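Type-iv like pilin ttha1219 (Thermus thermophilus, PDB 5G24) is a type IV pilin-like protein of the outer membrane that probably assembles as a subunit of a pilus-like fibre. Local coordinates at the interface of chains A and B. Residues are numbered along the deposited sequence; one frame, centred on the assembly and turned at random. Chains: chain A/B, Type-iv like pilin ttha1219.

The interface of chains A and B. Residues chain A 44, 48, 139-140, 184; chain B 40-41, 44, 139.
A:Val140 and A:Val184 form the apolar floor against which B:Arg44 lies. CG1 of A:Val184 sits over one face of the B:Arg44 guanidinium, 4.0 Å from CZ and shifted toward its rim, while CG2 of A:Val140 touches B:Arg44 CD at 3.8 Å. The opposite face is covered by A:Arg44: the two guanidinium planes are stacked within 8° of parallel, with A:Arg44 CZ 3.5 Å from B:Arg44 CZ. Both arginines are extended, CG lying opposite the main-chain nitrogen (chi1 175° in each), which carries their flat ends across the two-fold to overlap. Carboxylates at the edges probably offset the like charges of this pair. A:Glu48 takes B:Arg44 side-on, NE to OE2 at 2.9 Å through the syn lone pair and almost straight (178° at H), with NH2 hydrogen-bonded to OE1; the two planes are nearly coplanar, which should fix the guanidinium's rotation. At another edge, on the CD side, NH1 of B:Arg44 gives a hydrogen bond to A:Glu139 OE2 at 2.7 Å, in the guanidinium plane but on the anti side of a carboxylate turned steeply to it. The twin bond joins A:Arg44 NH1 to B:Glu139 OE2, also at 2.7 Å. A leucine in place of B:Arg44 would probably leave A:Glu48 without its cationic mate here, A:Glu139 with at most B:Arg40, and A:Arg44 without its stacking partner. Farther out, a water links A:Glu48 OE2 to the B:Arg44 carbonyl oxygen, and poorly ordered B:Arg40 makes a looser salt bridge, NH1 to A:Glu139 OE1 at 3.3 Å. The patch ties helix 35-61 and the 139-140 loop of chain A to helix 40-61 of chain B, helping hold the two-fold crystal dimer, whose biological role the structure alone does not show.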
ATOM      1  N   ARG A  44      12.379  10.261   1.003  1.00 27.46           N
ATOM      2  CA  ARG A  44      11.083  10.328   0.405  1.00 27.54           C
ATOM      3  C   ARG A  44      10.878   9.230  -0.642  1.00 25.84           C
ATOM      4  O   ARG A  44       9.850   8.577  -0.653  1.00 24.32           O
ATOM      5  CB  ARG A  44      10.855  11.679  -0.217  1.00 28.35           C
ATOM      6  CG  ARG A  44       9.550  11.788  -0.976  1.00 28.16           C
ATOM      7  CD  ARG A  44       9.382  13.169  -1.511  1.00 28.64           C
ATOM      8  NE  ARG A  44       8.105  13.342  -2.147  1.00 29.91           N
ATOM      9  CZ  ARG A  44       7.746  14.399  -2.877  1.00 30.86           C
ATOM     10  NH1 ARG A  44       8.601  15.351  -3.098  1.00 32.50           N
ATOM     11  NH2 ARG A  44       6.557  14.510  -3.375  1.00 31.54           N
ATOM     12  N   GLU A  48       8.233   5.920  -0.724  1.00 26.42           N
ATOM     13  CA  GLU A  48       7.377   5.516  -1.885  1.00 26.83           C
ATOM     14  C   GLU A  48       7.557   4.081  -2.276  1.00 24.43           C
ATOM     15  O   GLU A  48       6.563   3.325  -2.496  1.00 25.12           O
ATOM     16  CB  GLU A  48       7.594   6.384  -3.124  1.00 28.98           C
ATOM     17  CG  GLU A  48       6.839   7.718  -3.176  1.00 31.67           C
ATOM     18  CD  GLU A  48       7.567   8.876  -3.981  1.00 35.05           C
ATOM     19  OE1 GLU A  48       8.835   8.904  -4.035  1.00 40.19           O
ATOM     20  OE2 GLU A  48       6.873   9.777  -4.545  1.00 34.98           O
ATOM     21  N   GLU A 139       7.633  12.581 -12.402  1.00 33.53           N
ATOM     22  CA  GLU A 139       8.749  12.960 -11.577  1.00 32.95           C
ATOM     23  C   GLU A 139       9.579  11.737 -11.083  1.00 29.43           C
ATOM     24  O   GLU A 139      10.824  11.695 -11.205  1.00 29.81           O
ATOM     25  CB  GLU A 139       8.287  13.762 -10.399  1.00 34.74           C
ATOM     26  CG  GLU A 139       9.459  14.251  -9.557  1.00 37.23           C
ATOM     27  CD  GLU A 139       9.091  15.393  -8.640  1.00 41.96           C
ATOM     28  OE1 GLU A 139       8.339  16.281  -9.104  1.00 51.85           O
ATOM     29  OE2 GLU A 139       9.524  15.415  -7.464  1.00 39.31           O
ATOM     30  N   VAL A 140       8.886  10.754 -10.561  1.00 26.86           N
ATOM     31  CA  VAL A 140       9.470   9.508 -10.227  1.00 26.12           C
ATOM     32  C   VAL A 140       9.476   8.657 -11.546  1.00 26.37           C
ATOM     33  O   VAL A 140       8.498   8.620 -12.260  1.00 25.77           O
ATOM     34  CB  VAL A 140       8.642   8.746  -9.184  1.00 25.27           C
ATOM     35  CG1 VAL A 140       9.211   7.356  -8.959  1.00 23.50           C
ATOM     36  CG2 VAL A 140       8.594   9.527  -7.910  1.00 25.45           C
ATOM     37  N   VAL A 184      14.644   9.962  -9.069  1.00 21.72           N
ATOM     38  CA  VAL A 184      14.098  11.291  -9.119  1.00 23.84           C
ATOM     39  C   VAL A 184      15.125  12.342  -9.444  1.00 25.02           C
ATOM     40  O   VAL A 184      16.284  12.163  -9.179  1.00 23.30           O
ATOM     41  CB  VAL A 184      13.394  11.689  -7.739  1.00 24.48           C
ATOM     42  CG1 VAL A 184      12.248  10.741  -7.487  1.00 24.21           C
ATOM     43  CG2 VAL A 184      14.332  11.615  -6.568  1.00 24.39           C
TER
ATOM     44  N   ARG B  40       4.370  18.724 -11.969  1.00 70.05           N
ATOM     45  CA  ARG B  40       4.971  17.413 -11.693  1.00 65.89           C
ATOM     46  C   ARG B  40       4.853  17.077 -10.208  1.00 60.11           C
ATOM     47  O   ARG B  40       4.514  15.994  -9.849  1.00 53.67           O
ATOM     48  CB  ARG B  40       6.444  17.418 -12.101  1.00 70.03           C
ATOM     49  CG  ARG B  40       6.683  17.090 -13.573  1.00 77.36           C
ATOM     50  CD  ARG B  40       8.169  17.053 -13.976  1.00 81.12           C
ATOM     51  NE  ARG B  40       8.912  18.143 -13.316  1.00 90.35           N
ATOM     52  CZ  ARG B  40       9.806  18.015 -12.316  1.00 93.89           C
ATOM     53  NH1 ARG B  40      10.143  16.819 -11.811  1.00 94.78           N
ATOM     54  NH2 ARG B  40      10.395  19.109 -11.819  1.00 94.63           N
ATOM     55  N   ALA B  41       5.147  18.062  -9.367  1.00 59.53           N
ATOM     56  CA  ALA B  41       5.168  17.925  -7.923  1.00 55.44           C
ATOM     57  C   ALA B  41       3.816  17.412  -7.407  1.00 52.59           C
ATOM     58  O   ALA B  41       3.808  16.541  -6.591  1.00 46.52           O
ATOM     59  CB  ALA B  41       5.574  19.238  -7.254  1.00 54.48           C
ATOM     60  N   ARG B  44       2.981  13.778  -8.413  1.00 35.30           N
ATOM     61  CA  ARG B  44       3.725  12.874  -7.589  1.00 32.52           C
ATOM     62  C   ARG B  44       3.132  12.765  -6.156  1.00 30.87           C
ATOM     63  O   ARG B  44       3.065  11.660  -5.624  1.00 28.15           O
ATOM     64  CB  ARG B  44       5.158  13.263  -7.506  1.00 31.84           C
ATOM     65  CG  ARG B  44       5.992  12.427  -6.570  1.00 30.04           C
ATOM     66  CD  ARG B  44       7.415  12.887  -6.537  1.00 30.29           C
ATOM     67  NE  ARG B  44       8.167  12.095  -5.612  1.00 29.39           N
ATOM     68  CZ  ARG B  44       9.380  12.363  -5.197  1.00 30.29           C
ATOM     69  NH1 ARG B  44      10.034  13.395  -5.690  1.00 32.52           N
ATOM     70  NH2 ARG B  44      10.003  11.562  -4.338  1.00 30.27           N
ATOM     71  N   GLU B 139      10.660  15.509   3.882  1.00 39.45           N
ATOM     72  CA  GLU B 139      10.314  16.330   2.721  1.00 37.89           C
ATOM     73  C   GLU B 139       8.790  16.477   2.595  1.00 35.17           C
ATOM     74  O   GLU B 139       8.251  17.548   2.345  1.00 33.72           O
ATOM     75  CB  GLU B 139      10.881  15.711   1.451  1.00 38.10           C
ATOM     76  CG  GLU B 139      10.605  16.555   0.219  1.00 39.84           C
ATOM     77  CD  GLU B 139      11.511  16.274  -0.975  1.00 40.35           C
ATOM     78  OE1 GLU B 139      12.700  16.126  -0.757  1.00 42.18           O
ATOM     79  OE2 GLU B 139      10.992  16.106  -2.095  1.00 40.71           O
TER
HETATM   80  O   HOH W   1       4.525   9.130  -5.903  1.00 32.38           O